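Local structure of 16S rRNA (guanine(1405)-N(7))-methyltransferase (6PI9) at residues A[108-113]-A[208-213]; A[113-118]-A[176-181]; A[199-204]-A[235-240]; A[241-246]-A[253-258]. The protein probably methylates the N7 position of guanine 1405 in 16S rRNA with S-adenosyl-L-methionine as methyl donor, giving resistance to various aminoglycosides. All coordinates share one frame; numbering follows the deposited sequence.

Contact 1 (A[108-113]-A[208-213]); sequences SPFLGA and RLVVTF
F110 lays its ring against the aliphatic part of R208. The arginine's CD stands 4.2 Å from the centroid of the F110 ring and only 12° off its normal, a CH-pi contact over one face, shifted somewhat toward the rim. Nearer the backbone the chain closes on the far end of the ring, with R208 CG 3.5 Å from F110 CZ. The arginine chain is extended from CG to NE and runs on past the ring; its guanidinium plane lies 23° from the ring plane. At the ring's edge, near its plane, sits the carbonyl of the next strand residue: F110 CE1 is 3.6 Å from L209 O. V210 adds an apolar patch with its CG2, 4.0 Å from CD2 of L111.

These pieces fasten the C-terminal end of helix 100-111 across the start of strand 208-214, a helix-on-sheet contact in the Rossmann-like methyltransferase fold. The F110 ring gets there because its CG is anti to the backbone N (chi1 -170°). On its other partners, F110 also touches L256 of strand 252-259, while L111 reaches A179 and L181 of strand 179-183. The charged end of R208 is held by a salt bridge from NH2 to OE2 of E258, a residue of strand 252-259.

Contact 2 (A[113-118]-A[176-181]); sequences ADARVL and EADAAL
V117-L118 and A179-L181 pair as neighbouring parallel strands, bridged at V117 with A179 and at L118 with A180, and the hydrogen bonds alternate: L118 N gives to A179 O at 3.0 Å, then L181 N gives to L118 O. One step earlier, R116 O takes two donors, the backbone N of D178 and that of A179, where the incoming chain turns into its strand. D178 also answers with its side chain. Its OD2 receives R116 N at 3.0 Å in a nearly straight bond (173°), using the anti lone pair, so backbone and carboxylate of one residue grip both polar atoms of R116's main chain.

Among the apolar groups, A177 CB pushes against L118 CG at 3.4 Å, tighter than usual carbon contact. V117 and L181 meet obliquely through CG1 of the valine and CG of the leucine, 3.7 Å apart. The R116 side chain bends at chi2 (64°), and its NE gives a hydrogen bond of 2.9 Å to a water lying at the edge of the guanidinium. That water in turn donates to E176 O, 2.6 Å away; R116 NH1 goes to N136.

Strand 137-141 borders strand 117-120 on one side and strand 208-214 borders strand 179-183 on the other, which puts this pair in the parallel part of the mixed sheet of a Rossmann-like methyltransferase, with the side chain of L181 about 7 Å from the bound S-adenosyl-L-homocysteine.

Contact 3 (A[199-204]-A[235-240]); sequences ELLASL and RILPDT
I236, in the last turn of helix 225-236, meets L201 of helix 196-203 through the terminal carbons: CD1 of I236 lies 3.7 Å from CD1 of L201, and the two side chains cross at about a right angle. It is the CG1 branch of the isoleucine, set between the backbone N and the carbonyl carbon (chi1 65°), that carries CD1 to the leucine. Its CB does not aim at the other helix, yet the end of the chain comes nearer.

L237 is the first residue to leave helical geometry. Its CB points away from helix 196-203, but CD1 returns to within 4.3 Å of L201 CD1, a looser touch than that of I236.

P238 follows and is directed at the helix. Its ring crosses L201 at about a right angle, with CD 4.0 Å from L201 CD1 and a similar distance from that residue's CB. The next ring atom along, P238 CG, rests 3.9 Å from CB of A202. The proline therefore spans two consecutive residues of the helix, and L201 CD1 is shared by I236, L237 and P238 in turn.

L201 also touches L209 and V211 of strand 208-214, L182 of strand 179-183 and L186 of helix 186-192. The backbone oxygen of L201 accepts a hydrogen bond from R259, close to the C-terminus.

All four contacts between the segments are between carbons, with no hydrogen bond across them. Helix 196-203 and the exit of helix 225-236 are thus joined here by shape and hydrophobic contact, with L201 carrying most of it and A202 lying at the exposed margin.

Contact 4 (A[241-246]-A[253-258]); sequences LSVRDR and LVYLVE
R244 and E258 approach each other obliquely, guanidinium and carboxylate planes nearly perpendicular (88°), and the salt bridge runs from NH2 to OE2 at 2.8 Å. R244 is bent at chi2 and chi3, whereas E258 is extended beyond CG. On the face carrying V243, R246, Y255 and V257, R246 and Y255 lie side by side and point the same way. R246 CG stands over one face of the tyrosine ring, toward its rim, while V243 CG1 touches the ring at its edge, in plane, 3.9 Å from CD1 of Y255. L253 CD1 comes within 3.2 Å of R246 NE; the arginine's NH2 makes a salt bridge with E226, on helix 225-236.

The backbones form the antiparallel hairpin of strands 241-248 and 252-259. S242 and E258 exchange two hydrogen bonds, with E258 N to S242 O at 2.7 Å. Then comes a classic bulge: R244 and D245 both face L256, whose O accepts from R244 N at 2.7 Å and from D245 N at 3.3 Å. Beyond it, L256 N returns a bond to D245 O, with the register shifted by one.

The E258 carboxylate is asked to do double duty, since OE2 also pairs with R208 NH2. The NH2 groups of R208 and R244 lie close together, so its charge probably offsets their mutual repulsion. The Y255 hydroxyl, by contrast, is buried by this contact without any polar partner in the model.

How the contacts relate
Contacts 1, 2 and 4 all reach the one mixed sheet, whereas contact 3 joins helices outside it. Contacts 1 and 2 are buried, contact 4 partly so at the outermost strand 241-248, and contact 3 lies at the surface. Strand 208-214 stands between strands 179-183 and 252-259: R208 and V210 pair with A180 of contact 2, and F213 O with L253 N of contact 4. Backbone bonding dominates contacts 2 and 4, parallel in one and antiparallel with a bulge in the other; contacts 1 and 3 rest on side-chain packing. Contact 3 meets contact 1 where L201 packs on strand 208-214, and contact 4 where L237 meets V243.

Contact 1 (A[108-113]-A[208-213])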
loop_
_atom_site.group_PDB
_atom_site.type_symbol
_atom_site.label_atom_id
_atom_site.label_comp_id
_atom_site.label_asym_id
_atom_site.label_seq_id
_atom_site.Cartn_x
_atom_site.Cartn_y
_atom_site.Cartn_z
ATOM N N SER A 108 -11.872 19.091 15.063
ATOM C CA SER A 108 -11.206 19.900 16.086
ATOM C C SER A 108 -12.100 20.290 17.264
ATOM O O SER A 108 -11.592 20.284 18.402
ATOM C CB SER A 108 -10.575 21.166 15.483
ATOM O OG SER A 108 -11.501 21.918 14.760
ATOM N N PRO A 109 -13.382 20.647 17.097
ATOM C CA PRO A 109 -14.175 20.912 18.306
ATOM C C PRO A 109 -14.201 19.725 19.254
ATOM O O PRO A 109 -14.330 19.922 20.470
ATOM C CB PRO A 109 -15.576 21.274 17.766
ATOM C CG PRO A 109 -15.622 20.816 16.348
ATOM C CD PRO A 109 -14.158 20.928 15.875
ATOM N N PHE A 110 -14.039 18.494 18.739
ATOM C CA PHE A 110 -13.960 17.349 19.627
ATOM C C PHE A 110 -12.671 17.353 20.431
ATOM O O PHE A 110 -12.648 16.829 21.559
ATOM C CB PHE A 110 -14.086 16.067 18.814
ATOM C CG PHE A 110 -14.251 14.826 19.636
ATOM C CD1 PHE A 110 -13.287 13.845 19.601
ATOM C CD2 PHE A 110 -15.404 14.617 20.390
ATOM C CE1 PHE A 110 -13.448 12.666 20.306
ATOM C CE2 PHE A 110 -15.568 13.455 21.115
ATOM C CZ PHE A 110 -14.588 12.464 21.055
ATOM N N LEU A 111 -11.577 17.875 19.861
ATOM C CA LEU A 111 -10.292 17.781 20.562
ATOM C C LEU A 111 -10.257 18.776 21.717
ATOM O O LEU A 111 -9.732 18.483 22.801
ATOM C CB LEU A 111 -9.124 18.065 19.606
ATOM C CG LEU A 111 -8.956 17.242 18.323
ATOM C CD1 LEU A 111 -7.816 17.811 17.517
ATOM C CD2 LEU A 111 -8.663 15.771 18.655
ATOM N N GLY A 112 -10.849 19.933 21.504
ATOM C CA GLY A 112 -10.897 20.980 22.493
ATOM C C GLY A 112 -9.839 22.030 22.230
ATOM O O GLY A 112 -8.826 21.791 21.560
ATOM N N ALA A 113 -10.090 23.220 22.765
ATOM C CA ALA A 113 -9.161 24.329 22.604
ATOM C C ALA A 113 -7.840 24.010 23.292
ATOM O O ALA A 113 -7.825 23.552 24.440
ATOM C CB ALA A 113 -9.763 25.614 23.180
ATOM N N ARG A 208 -10.706 11.168 25.062
ATOM C CA ARG A 208 -11.320 11.266 23.739
ATOM C C ARG A 208 -10.342 10.671 22.756
ATOM O O ARG A 208 -9.144 10.918 22.871
ATOM C CB ARG A 208 -11.642 12.713 23.350
ATOM C CG ARG A 208 -12.911 13.234 24.052
ATOM C CD ARG A 208 -12.976 14.738 24.131
ATOM N NE ARG A 208 -14.352 15.283 24.162
ATOM C CZ ARG A 208 -15.281 14.992 25.075
ATOM N NH1 ARG A 208 -15.032 14.097 26.039
ATOM N NH2 ARG A 208 -16.479 15.582 25.017
ATOM N N LEU A 209 -10.847 9.889 21.795
ATOM C CA LEU A 209 -10.027 9.231 20.790
ATOM C C LEU A 209 -10.611 9.558 19.427
ATOM O O LEU A 209 -11.835 9.626 19.276
ATOM C CB LEU A 209 -10.009 7.700 20.946
ATOM C CG LEU A 209 -9.709 7.200 22.355
ATOM C CD1 LEU A 209 -9.755 5.693 22.314
ATOM C CD2 LEU A 209 -8.320 7.662 22.873
ATOM N N VAL A 210 -9.744 9.761 18.442
ATOM C CA VAL A 210 -10.154 9.880 17.037
ATOM C C VAL A 210 -9.586 8.680 16.335
ATOM O O VAL A 210 -8.363 8.527 16.278
ATOM C CB VAL A 210 -9.630 11.175 16.395
ATOM C CG1 VAL A 210 -10.051 11.240 14.903
ATOM C CG2 VAL A 210 -10.157 12.377 17.181
ATOM N N VAL A 211 -10.448 7.809 15.811
ATOM C CA VAL A 211 -10.001 6.540 15.216
ATOM C C VAL A 211 -10.449 6.544 13.772
ATOM O O VAL A 211 -11.621 6.830 13.503
ATOM C CB VAL A 211 -10.616 5.326 15.947
ATOM C CG1 VAL A 211 -10.233 3.981 15.241
ATOM C CG2 VAL A 211 -10.264 5.343 17.471
ATOM N N THR A 212 -9.530 6.329 12.830
ATOM C CA THR A 212 -9.950 6.408 11.439
ATOM C C THR A 212 -9.492 5.206 10.628
ATOM O O THR A 212 -8.517 4.520 10.951
ATOM C CB THR A 212 -9.454 7.661 10.727
ATOM O OG1 THR A 212 -8.075 7.474 10.389
ATOM C CG2 THR A 212 -9.648 8.877 11.618
ATOM N N PHE A 213 -10.186 5.010 9.495
ATOM C CA PHE A 213 -9.863 3.879 8.619
ATOM C C PHE A 213 -9.848 4.362 7.176
ATOM O O PHE A 213 -10.636 5.224 6.808
ATOM C CB PHE A 213 -10.942 2.765 8.719
ATOM C CG PHE A 213 -11.065 2.188 10.099
ATOM C CD1 PHE A 213 -10.308 1.073 10.455
ATOM C CD2 PHE A 213 -11.932 2.766 11.047
ATOM C CE1 PHE A 213 -10.416 0.528 11.763
ATOM C CE2 PHE A 213 -12.041 2.243 12.362
ATOM C CZ PHE A 213 -11.277 1.104 12.721
#

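Contact 2 (A[113-118]-A[176-181])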
loop_
_atom_site.group_PDB
_atom_site.type_symbol
_atom_site.label_atom_id
_atom_site.label_comp_id
_atom_site.label_asym_id
_atom_site.label_seq_id
_atom_site.Cartn_x
_atom_site.Cartn_y
_atom_site.Cartn_z
ATOM N N ALA A 113 -10.090 23.220 22.765
ATOM C CA ALA A 113 -9.161 24.329 22.604
ATOM C C ALA A 113 -7.840 24.010 23.292
ATOM O O ALA A 113 -7.825 23.552 24.440
ATOM C CB ALA A 113 -9.763 25.614 23.180
ATOM N N ASP A 114 -6.737 24.275 22.584
ATOM C CA ASP A 114 -5.371 24.006 23.052
ATOM C C ASP A 114 -5.259 22.635 23.736
ATOM O O ASP A 114 -4.732 22.500 24.844
ATOM C CB ASP A 114 -4.875 25.130 23.974
ATOM C CG ASP A 114 -5.046 26.526 23.359
ATOM O OD1 ASP A 114 -6.074 27.189 23.638
ATOM O OD2 ASP A 114 -4.149 26.956 22.593
ATOM N N ALA A 115 -5.766 21.605 23.069
ATOM C CA ALA A 115 -5.694 20.275 23.646
ATOM C C ALA A 115 -4.257 19.758 23.643
ATOM O O ALA A 115 -3.457 20.112 22.780
ATOM C CB ALA A 115 -6.559 19.311 22.860
ATOM N N ARG A 116 -3.941 18.903 24.619
ATOM C CA ARG A 116 -2.751 18.060 24.559
ATOM C C ARG A 116 -3.137 16.815 23.793
ATOM O O ARG A 116 -4.038 16.077 24.227
ATOM C CB ARG A 116 -2.254 17.649 25.936
ATOM C CG ARG A 116 -1.051 16.675 25.887
ATOM C CD ARG A 116 0.189 17.321 25.251
ATOM N NE ARG A 116 1.392 16.492 25.502
ATOM C CZ ARG A 116 2.580 16.700 24.948
ATOM N NH1 ARG A 116 2.756 17.707 24.098
ATOM N NH2 ARG A 116 3.606 15.885 25.236
ATOM N N VAL A 117 -2.472 16.574 22.664
ATOM C CA VAL A 117 -2.923 15.549 21.708
ATOM C C VAL A 117 -1.796 14.545 21.501
ATOM O O VAL A 117 -0.683 14.938 21.151
ATOM C CB VAL A 117 -3.310 16.172 20.350
ATOM C CG1 VAL A 117 -3.697 15.119 19.360
ATOM C CG2 VAL A 117 -4.488 17.161 20.504
ATOM N N LEU A 118 -2.081 13.257 21.669
ATOM C CA LEU A 118 -1.136 12.210 21.282
ATOM C C LEU A 118 -1.466 11.789 19.853
ATOM O O LEU A 118 -2.615 11.530 19.564
ATOM C CB LEU A 118 -1.307 10.988 22.176
ATOM C CG LEU A 118 -1.207 11.180 23.675
ATOM C CD1 LEU A 118 -1.231 9.794 24.310
ATOM C CD2 LEU A 118 0.039 11.954 24.023
ATOM N N GLU A 176 -0.293 11.175 29.542
ATOM C CA GLU A 176 -1.592 11.799 29.760
ATOM C C GLU A 176 -1.903 12.750 28.623
ATOM O O GLU A 176 -1.057 13.564 28.247
ATOM C CB GLU A 176 -1.590 12.624 31.038
ATOM C CG GLU A 176 -1.302 11.852 32.238
ATOM C CD GLU A 176 -2.278 12.113 33.358
ATOM O OE1 GLU A 176 -2.717 11.112 33.954
ATOM O OE2 GLU A 176 -2.559 13.298 33.686
ATOM N N ALA A 177 -3.140 12.724 28.143
ATOM C CA ALA A 177 -3.500 13.696 27.125
ATOM C C ALA A 177 -5.002 13.950 27.138
ATOM O O ALA A 177 -5.779 13.224 27.758
ATOM C CB ALA A 177 -3.034 13.243 25.749
ATOM N N ASP A 178 -5.391 15.030 26.470
ATOM C CA ASP A 178 -6.806 15.332 26.300
ATOM C C ASP A 178 -7.423 14.470 25.217
ATOM O O ASP A 178 -8.611 14.111 25.294
ATOM C CB ASP A 178 -6.951 16.809 25.987
ATOM C CG ASP A 178 -6.524 17.669 27.170
ATOM O OD1 ASP A 178 -7.089 17.419 28.256
ATOM O OD2 ASP A 178 -5.601 18.508 27.053
ATOM N N ALA A 179 -6.643 14.117 24.207
ATOM C CA ALA A 179 -7.181 13.331 23.106
ATOM C C ALA A 179 -6.056 12.525 22.514
ATOM O O ALA A 179 -4.904 12.957 22.578
ATOM C CB ALA A 179 -7.802 14.249 22.032
ATOM N N ALA A 180 -6.378 11.347 21.919
ATOM C CA ALA A 180 -5.404 10.596 21.153
ATOM C C ALA A 180 -5.974 10.267 19.786
ATOM O O ALA A 180 -7.176 10.017 19.647
ATOM C CB ALA A 180 -4.992 9.273 21.800
ATOM N N LEU A 181 -5.096 10.336 18.790
ATOM C CA LEU A 181 -5.445 10.104 17.401
ATOM C C LEU A 181 -4.873 8.751 17.052
ATOM O O LEU A 181 -3.711 8.484 17.364
ATOM C CB LEU A 181 -4.842 11.176 16.488
ATOM C CG LEU A 181 -5.015 12.625 16.964
ATOM C CD1 LEU A 181 -4.365 13.599 15.974
ATOM C CD2 LEU A 181 -6.529 12.988 17.110
HETATM O O HOH W 1 1.288 14.245 27.271
#

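Contact 3 (A[199-204]-A[235-240])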
loop_
_atom_site.group_PDB
_atom_site.type_symbol
_atom_site.label_atom_id
_atom_site.label_comp_id
_atom_site.label_asym_id
_atom_site.label_seq_id
_atom_site.Cartn_x
_atom_site.Cartn_y
_atom_site.Cartn_z
ATOM N N GLU A 199 -6.536 -3.898 22.904
ATOM C CA GLU A 199 -5.721 -3.704 24.104
ATOM C C GLU A 199 -5.230 -2.256 24.173
ATOM O O GLU A 199 -5.229 -1.637 25.240
ATOM C CB GLU A 199 -4.558 -4.682 24.067
ATOM C CG GLU A 199 -3.680 -4.636 25.247
ATOM C CD GLU A 199 -2.658 -5.766 25.214
ATOM O OE1 GLU A 199 -2.053 -5.995 26.296
ATOM O OE2 GLU A 199 -2.464 -6.412 24.113
ATOM N N LEU A 200 -4.850 -1.700 23.023
ATOM C CA LEU A 200 -4.423 -0.313 22.956
ATOM C C LEU A 200 -5.563 0.641 23.302
ATOM O O LEU A 200 -5.394 1.544 24.125
ATOM C CB LEU A 200 -3.874 -0.017 21.565
ATOM C CG LEU A 200 -3.435 1.417 21.258
ATOM C CD1 LEU A 200 -2.315 1.806 22.228
ATOM C CD2 LEU A 200 -2.903 1.510 19.774
ATOM N N LEU A 201 -6.732 0.471 22.666
ATOM C CA LEU A 201 -7.857 1.368 22.957
ATOM C C LEU A 201 -8.229 1.351 24.435
ATOM O O LEU A 201 -8.524 2.402 25.027
ATOM C CB LEU A 201 -9.065 0.958 22.097
ATOM C CG LEU A 201 -8.971 1.145 20.585
ATOM C CD1 LEU A 201 -10.054 0.320 19.925
ATOM C CD2 LEU A 201 -9.138 2.612 20.134
ATOM N N ALA A 202 -8.242 0.168 25.059
ATOM C CA ALA A 202 -8.682 0.075 26.453
ATOM C C ALA A 202 -7.693 0.688 27.447
ATOM O O ALA A 202 -8.074 0.948 28.597
ATOM C CB ALA A 202 -8.929 -1.387 26.836
ATOM N N SER A 203 -6.443 0.913 27.051
ATOM C CA SER A 203 -5.406 1.320 27.995
ATOM C C SER A 203 -4.911 2.755 27.829
ATOM O O SER A 203 -4.226 3.263 28.745
ATOM C CB SER A 203 -4.189 0.383 27.890
ATOM O OG SER A 203 -4.515 -0.952 28.249
ATOM N N LEU A 204 -5.199 3.409 26.696
ATOM C CA LEU A 204 -4.777 4.794 26.505
ATOM C C LEU A 204 -5.347 5.707 27.591
ATOM O O LEU A 204 -6.501 5.568 28.009
ATOM C CB LEU A 204 -5.204 5.275 25.116
ATOM C CG LEU A 204 -4.323 4.714 24.009
ATOM C CD1 LEU A 204 -4.941 5.021 22.636
ATOM C CD2 LEU A 204 -2.854 5.215 24.101
ATOM N N ARG A 235 -17.248 -4.251 16.719
ATOM C CA ARG A 235 -17.164 -5.506 17.435
ATOM C C ARG A 235 -16.004 -5.499 18.430
ATOM O O ARG A 235 -16.124 -6.038 19.533
ATOM C CB ARG A 235 -17.015 -6.652 16.436
ATOM C CG ARG A 235 -16.717 -7.964 17.082
ATOM C CD ARG A 235 -16.912 -9.120 16.128
ATOM N NE ARG A 235 -15.992 -9.104 14.993
ATOM C CZ ARG A 235 -14.729 -9.525 15.057
ATOM N NH1 ARG A 235 -14.230 -9.951 16.219
ATOM N NH2 ARG A 235 -13.954 -9.510 13.971
ATOM N N ILE A 236 -14.889 -4.868 18.098
ATOM C CA ILE A 236 -13.742 -4.946 19.021
ATOM C C ILE A 236 -13.723 -3.778 19.994
ATOM O O ILE A 236 -12.952 -3.803 20.967
ATOM C CB ILE A 236 -12.397 -5.027 18.291
ATOM C CG1 ILE A 236 -12.106 -3.745 17.507
ATOM C CG2 ILE A 236 -12.359 -6.271 17.348
ATOM C CD1 ILE A 236 -11.093 -2.788 18.134
ATOM N N LEU A 237 -14.529 -2.751 19.773
ATOM C CA LEU A 237 -14.423 -1.585 20.648
ATOM C C LEU A 237 -14.659 -1.991 22.110
ATOM O O LEU A 237 -15.720 -2.530 22.427
ATOM C CB LEU A 237 -15.442 -0.515 20.246
ATOM C CG LEU A 237 -15.383 0.770 21.085
ATOM C CD1 LEU A 237 -14.076 1.487 20.776
ATOM C CD2 LEU A 237 -16.575 1.654 20.748
ATOM N N PRO A 238 -13.733 -1.707 23.030
ATOM C CA PRO A 238 -13.977 -2.019 24.457
ATOM C C PRO A 238 -15.251 -1.383 25.000
ATOM O O PRO A 238 -15.621 -0.269 24.628
ATOM C CB PRO A 238 -12.743 -1.445 25.157
ATOM C CG PRO A 238 -11.672 -1.416 24.103
ATOM C CD PRO A 238 -12.409 -1.113 22.808
ATOM N N ASP A 239 -15.909 -2.088 25.932
ATOM C CA ASP A 239 -17.184 -1.597 26.455
ATOM C C ASP A 239 -17.038 -0.304 27.247
ATOM O O ASP A 239 -18.043 0.390 27.472
ATOM C CB ASP A 239 -17.866 -2.633 27.366
ATOM C CG ASP A 239 -18.221 -3.923 26.644
ATOM O OD1 ASP A 239 -18.381 -3.916 25.396
ATOM O OD2 ASP A 239 -18.378 -4.947 27.348
ATOM N N THR A 240 -15.826 0.009 27.713
ATOM C CA THR A 240 -15.591 1.256 28.423
ATOM C C THR A 240 -15.600 2.466 27.499
ATOM O O THR A 240 -15.529 3.589 27.995
ATOM C CB THR A 240 -14.257 1.199 29.165
ATOM O OG1 THR A 240 -13.225 0.795 28.254
ATOM C CG2 THR A 240 -14.325 0.224 30.316
#

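Contact 4 (A[241-246]-A[253-258])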
loop_
_atom_site.group_PDB
_atom_site.type_symbol
_atom_site.label_atom_id
_atom_site.label_comp_id
_atom_site.label_asym_id
_atom_site.label_seq_id
_atom_site.Cartn_x
_atom_site.Cartn_y
_atom_site.Cartn_z
ATOM N N LEU A 241 -15.678 2.266 26.176
ATOM C CA LEU A 241 -15.633 3.342 25.202
ATOM C C LEU A 241 -16.961 3.408 24.461
ATOM O O LEU A 241 -17.675 2.407 24.350
ATOM C CB LEU A 241 -14.497 3.119 24.207
ATOM C CG LEU A 241 -13.113 3.049 24.876
ATOM C CD1 LEU A 241 -12.011 2.881 23.815
ATOM C CD2 LEU A 241 -12.925 4.319 25.626
ATOM N N SER A 242 -17.298 4.599 23.980
ATOM C CA SER A 242 -18.529 4.778 23.220
ATOM C C SER A 242 -18.260 5.673 22.033
ATOM O O SER A 242 -17.559 6.679 22.164
ATOM C CB SER A 242 -19.649 5.403 24.071
ATOM O OG SER A 242 -20.467 4.411 24.657
ATOM N N VAL A 243 -18.816 5.294 20.878
ATOM C CA VAL A 243 -18.773 6.139 19.694
ATOM C C VAL A 243 -19.691 7.336 19.907
ATOM O O VAL A 243 -20.895 7.198 20.166
ATOM C CB VAL A 243 -19.158 5.344 18.436
ATOM C CG1 VAL A 243 -19.293 6.277 17.234
ATOM C CG2 VAL A 243 -18.100 4.240 18.198
ATOM N N ARG A 244 -19.104 8.522 19.849
ATOM C CA ARG A 244 -19.912 9.742 19.895
ATOM C C ARG A 244 -20.396 10.134 18.498
ATOM O O ARG A 244 -21.520 10.617 18.354
ATOM C CB ARG A 244 -19.105 10.873 20.552
ATOM C CG ARG A 244 -19.469 12.268 20.076
ATOM C CD ARG A 244 -20.641 12.928 20.843
ATOM N NE ARG A 244 -20.234 13.291 22.202
ATOM C CZ ARG A 244 -19.487 14.356 22.500
ATOM N NH1 ARG A 244 -19.078 15.170 21.533
ATOM N NH2 ARG A 244 -19.145 14.612 23.763
ATOM N N ASP A 245 -19.591 9.903 17.460
ATOM C CA ASP A 245 -19.948 10.304 16.107
ATOM C C ASP A 245 -19.125 9.517 15.094
ATOM O O ASP A 245 -18.011 9.081 15.397
ATOM C CB ASP A 245 -19.711 11.789 15.881
ATOM C CG ASP A 245 -20.573 12.350 14.759
ATOM O OD1 ASP A 245 -20.532 13.576 14.572
ATOM O OD2 ASP A 245 -21.329 11.586 14.106
ATOM N N ARG A 246 -19.660 9.410 13.863
ATOM C CA ARG A 246 -18.997 8.770 12.737
ATOM C C ARG A 246 -19.294 9.545 11.448
ATOM O O ARG A 246 -20.446 9.945 11.213
ATOM C CB ARG A 246 -19.477 7.326 12.581
ATOM C CG ARG A 246 -19.137 6.777 11.202
ATOM C CD ARG A 246 -19.853 5.469 10.865
ATOM N NE ARG A 246 -19.773 5.196 9.417
ATOM C CZ ARG A 246 -20.017 4.008 8.850
ATOM N NH1 ARG A 246 -20.375 2.952 9.603
ATOM N NH2 ARG A 246 -19.917 3.871 7.522
ATOM N N LEU A 253 -12.728 7.037 6.889
ATOM C CA LEU A 253 -13.843 6.854 7.824
ATOM C C LEU A 253 -13.382 7.250 9.219
ATOM O O LEU A 253 -12.430 6.652 9.740
ATOM C CB LEU A 253 -14.284 5.390 7.831
ATOM C CG LEU A 253 -15.255 4.921 8.953
ATOM C CD1 LEU A 253 -16.613 5.621 8.876
ATOM C CD2 LEU A 253 -15.364 3.388 8.827
ATOM N N VAL A 254 -14.068 8.220 9.835
ATOM C CA VAL A 254 -13.608 8.851 11.079
ATOM C C VAL A 254 -14.628 8.560 12.180
ATOM O O VAL A 254 -15.811 8.760 11.980
ATOM C CB VAL A 254 -13.455 10.382 10.928
ATOM C CG1 VAL A 254 -12.914 11.008 12.279
ATOM C CG2 VAL A 254 -12.554 10.746 9.739
ATOM N N TYR A 255 -14.147 8.106 13.334
ATOM C CA TYR A 255 -14.940 7.878 14.541
ATOM C C TYR A 255 -14.456 8.806 15.649
ATOM O O TYR A 255 -13.256 8.861 15.930
ATOM C CB TYR A 255 -14.740 6.459 15.080
ATOM C CG TYR A 255 -15.464 5.403 14.280
ATOM C CD1 TYR A 255 -16.765 5.048 14.579
ATOM C CD2 TYR A 255 -14.825 4.750 13.230
ATOM C CE1 TYR A 255 -17.421 4.048 13.827
ATOM C CE2 TYR A 255 -15.485 3.775 12.489
ATOM C CZ TYR A 255 -16.743 3.438 12.787
ATOM O OH TYR A 255 -17.376 2.446 12.041
ATOM N N LEU A 256 -15.387 9.494 16.308
ATOM C CA LEU A 256 -15.074 10.254 17.516
ATOM C C LEU A 256 -15.545 9.416 18.699
ATOM O O LEU A 256 -16.732 9.083 18.790
ATOM C CB LEU A 256 -15.793 11.613 17.482
ATOM C CG LEU A 256 -15.574 12.472 16.222
ATOM C CD1 LEU A 256 -16.299 13.852 16.335
ATOM C CD2 LEU A 256 -14.079 12.651 15.934
ATOM N N VAL A 257 -14.641 9.097 19.600
ATOM C CA VAL A 257 -14.850 8.059 20.593
ATOM C C VAL A 257 -14.620 8.659 21.967
ATOM O O VAL A 257 -13.613 9.338 22.189
ATOM C CB VAL A 257 -13.891 6.887 20.351
ATOM C CG1 VAL A 257 -14.029 5.834 21.431
ATOM C CG2 VAL A 257 -14.124 6.331 18.945
ATOM N N GLU A 258 -15.510 8.343 22.896
ATOM C CA GLU A 258 -15.490 8.946 24.220
ATOM C C GLU A 258 -15.397 7.867 25.281
ATOM O O GLU A 258 -15.950 6.771 25.133
ATOM C CB GLU A 258 -16.729 9.785 24.432
ATOM C CG GLU A 258 -16.476 11.049 25.136
ATOM C CD GLU A 258 -17.734 11.874 25.234
ATOM O OE1 GLU A 258 -18.841 11.291 25.087
ATOM O OE2 GLU A 258 -17.600 13.089 25.474
#